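PDB 6RQ7: afamin from Homo sapiens, which carries hydrophobic molecules in body fluids, binds vitamin E and keeps lipidated Wnt proteins soluble and active. Local coordinates for residues Leu453-Phe458 with Ala483-Cys488. Numbering follows the deposited sequence.
Sequences LADLVF and AFRRPC
Two arginines that follow one another in sequence, Arg485 and Arg486, pack against Phe458 and Asp455 in the third albumin domain of this all-helical, disulfide-braced fold, a worked example of arginines packing through their carbon chains. Residues 453-458 belong to helices 447-454 and 456-462, and residues 483-488 lead into helix 486-490, which the Cys477-Cys488 disulfide ties to the preceding part of the domain.

Van der Waals packing involves both arginines, with Arg486 covering slightly more. With CG anti to the backbone N (chi1 172°) and the chain extended on to NE, this side chain reaches past the Phe458 ring toward Ala454. On the way its CG passes 4.1 Å from Phe458 CE2, the ring and guanidinium planes being turned 74° apart. Farther out, the Ala454 methyl meets the guanidinium at its edge, CB lying 3.9 Å from NE. Within helix 456-462, Val457 CG2 sits over the centre of one face of the Phe458 ring, which also stacks with Phe489. Arg485 approaches Phe458 from the backbone side: its CD lies 4.3 Å from Phe458 CB, and its NH2 makes a near contact, 4.2 Å from the carbonyl carbon of Phe458.

The charged groups are near one another without pairing. Asp455 OD2 is 5.7 Å from Arg485 NE, so any attraction across this buried contact is probably a diffuse electrostatic one. The guanidinium of Arg486 instead has long, weak ion pairs with Glu490 and Glu394, whereas NH1 of Arg485 gives a weak hydrogen bond to the carbonyl of Cys478. Asp455 also touches His201, joining this packing to helix 189-209 of the second albumin domain. The Asp455 carboxylate meets aliphatic carbon, OD1 resting 3.7 Å from Arg486 CB.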
loop_
_atom_site.group_PDB
_atom_site.type_symbol
_atom_site.label_atom_id
_atom_site.label_comp_id
_atom_site.label_asym_id
_atom_site.label_seq_id
_atom_site.Cartn_x
_atom_site.Cartn_y
_atom_site.Cartn_z
ATOM N N LEU A 453 -7.692 -7.111 -3.545
ATOM C CA LEU A 453 -8.216 -5.831 -4.097
ATOM C C LEU A 453 -9.193 -5.183 -3.108
ATOM O O LEU A 453 -9.167 -3.943 -2.987
ATOM C CB LEU A 453 -8.894 -6.119 -5.442
ATOM C CG LEU A 453 -8.605 -5.117 -6.558
ATOM C CD1 LEU A 453 -9.052 -3.717 -6.165
ATOM C CD2 LEU A 453 -7.130 -5.127 -6.928
ATOM N N ALA A 454 -10.037 -5.980 -2.446
ATOM C CA ALA A 454 -10.995 -5.510 -1.418
ATOM C C ALA A 454 -10.222 -5.013 -0.194
ATOM O O ALA A 454 -10.660 -4.016 0.403
ATOM C CB ALA A 454 -11.965 -6.603 -1.046
ATOM N N ASP A 455 -9.110 -5.677 0.151
ATOM C CA ASP A 455 -8.247 -5.327 1.312
ATOM C C ASP A 455 -7.777 -3.874 1.171
ATOM O O ASP A 455 -7.659 -3.201 2.212
ATOM C CB ASP A 455 -7.055 -6.281 1.451
ATOM C CG ASP A 455 -6.644 -6.560 2.890
ATOM O OD1 ASP A 455 -7.423 -7.226 3.606
ATOM O OD2 ASP A 455 -5.544 -6.119 3.284
ATOM N N LEU A 456 -7.541 -3.409 -0.065
ATOM C CA LEU A 456 -7.056 -2.033 -0.373
ATOM C C LEU A 456 -8.077 -0.995 0.106
ATOM O O LEU A 456 -7.641 0.091 0.533
ATOM C CB LEU A 456 -6.816 -1.875 -1.880
ATOM C CG LEU A 456 -5.693 -2.720 -2.484
ATOM C CD1 LEU A 456 -5.562 -2.457 -3.976
ATOM C CD2 LEU A 456 -4.371 -2.460 -1.783
ATOM N N VAL A 457 -9.374 -1.313 0.040
ATOM C CA VAL A 457 -10.487 -0.341 0.270
ATOM C C VAL A 457 -10.685 -0.121 1.778
ATOM O O VAL A 457 -11.379 0.853 2.134
ATOM C CB VAL A 457 -11.798 -0.790 -0.406
ATOM C CG1 VAL A 457 -11.545 -1.440 -1.760
ATOM C CG2 VAL A 457 -12.630 -1.701 0.486
ATOM N N PHE A 458 -10.127 -0.996 2.623
ATOM C CA PHE A 458 -10.197 -0.905 4.106
ATOM C C PHE A 458 -8.992 -0.110 4.618
ATOM O O PHE A 458 -9.145 0.630 5.610
ATOM C CB PHE A 458 -10.317 -2.304 4.714
ATOM C CG PHE A 458 -11.585 -3.017 4.323
ATOM C CD1 PHE A 458 -12.823 -2.493 4.661
ATOM C CD2 PHE A 458 -11.547 -4.198 3.598
ATOM C CE1 PHE A 458 -13.993 -3.138 4.293
ATOM C CE2 PHE A 458 -12.720 -4.842 3.233
ATOM C CZ PHE A 458 -13.941 -4.311 3.578
ATOM N N ALA A 483 -3.719 -8.516 8.747
ATOM C CA ALA A 483 -4.229 -9.699 8.014
ATOM C C ALA A 483 -5.746 -9.803 8.208
ATOM O O ALA A 483 -6.479 -9.764 7.196
ATOM C CB ALA A 483 -3.526 -10.949 8.487
ATOM N N PHE A 484 -6.182 -9.904 9.470
ATOM C CA PHE A 484 -7.598 -10.069 9.891
ATOM C C PHE A 484 -8.228 -8.695 10.162
ATOM O O PHE A 484 -8.523 -8.388 11.337
ATOM C CB PHE A 484 -7.683 -10.967 11.130
ATOM C CG PHE A 484 -7.180 -12.377 10.938
ATOM C CD1 PHE A 484 -7.966 -13.331 10.311
ATOM C CD2 PHE A 484 -5.930 -12.755 11.402
ATOM C CE1 PHE A 484 -7.509 -14.628 10.143
ATOM C CE2 PHE A 484 -5.475 -14.054 11.231
ATOM C CZ PHE A 484 -6.263 -14.986 10.601
ATOM N N ARG A 485 -8.411 -7.886 9.111
ATOM C CA ARG A 485 -9.207 -6.626 9.159
ATOM C C ARG A 485 -10.404 -6.747 8.205
ATOM O O ARG A 485 -11.492 -6.269 8.578
ATOM C CB ARG A 485 -8.334 -5.400 8.870
ATOM C CG ARG A 485 -7.715 -5.355 7.479
ATOM C CD ARG A 485 -7.193 -3.985 7.077
ATOM N NE ARG A 485 -6.482 -3.266 8.131
ATOM C CZ ARG A 485 -5.788 -2.143 7.954
ATOM N NH1 ARG A 485 -5.185 -1.573 8.985
ATOM N NH2 ARG A 485 -5.690 -1.593 6.755
ATOM N N ARG A 486 -10.221 -7.369 7.032
ATOM C CA ARG A 486 -11.313 -7.659 6.061
ATOM C C ARG A 486 -12.376 -8.533 6.725
ATOM O O ARG A 486 -13.552 -8.177 6.707
ATOM C CB ARG A 486 -10.769 -8.313 4.786
ATOM C CG ARG A 486 -11.852 -8.800 3.833
ATOM C CD ARG A 486 -11.300 -9.241 2.492
ATOM N NE ARG A 486 -12.365 -9.531 1.540
ATOM C CZ ARG A 486 -13.111 -10.636 1.533
ATOM N NH1 ARG A 486 -12.924 -11.587 2.436
ATOM N NH2 ARG A 486 -14.052 -10.784 0.617
ATOM N N PRO A 487 -12.021 -9.694 7.326
ATOM C CA PRO A 487 -13.004 -10.520 8.029
ATOM C C PRO A 487 -13.577 -9.814 9.268
ATOM O O PRO A 487 -14.726 -10.058 9.586
ATOM C CB PRO A 487 -12.217 -11.777 8.425
ATOM C CG PRO A 487 -10.782 -11.308 8.481
ATOM C CD PRO A 487 -10.673 -10.282 7.374
ATOM N N CYS A 488 -12.769 -8.975 9.928
ATOM C CA CYS A 488 -13.187 -8.091 11.049
ATOM C C CYS A 488 -14.298 -7.155 10.571
ATOM O O CYS A 488 -15.322 -7.059 11.270
ATOM C CB CYS A 488 -12.034 -7.245 11.573
ATOM S SG CYS A 488 -12.462 -6.299 13.059
#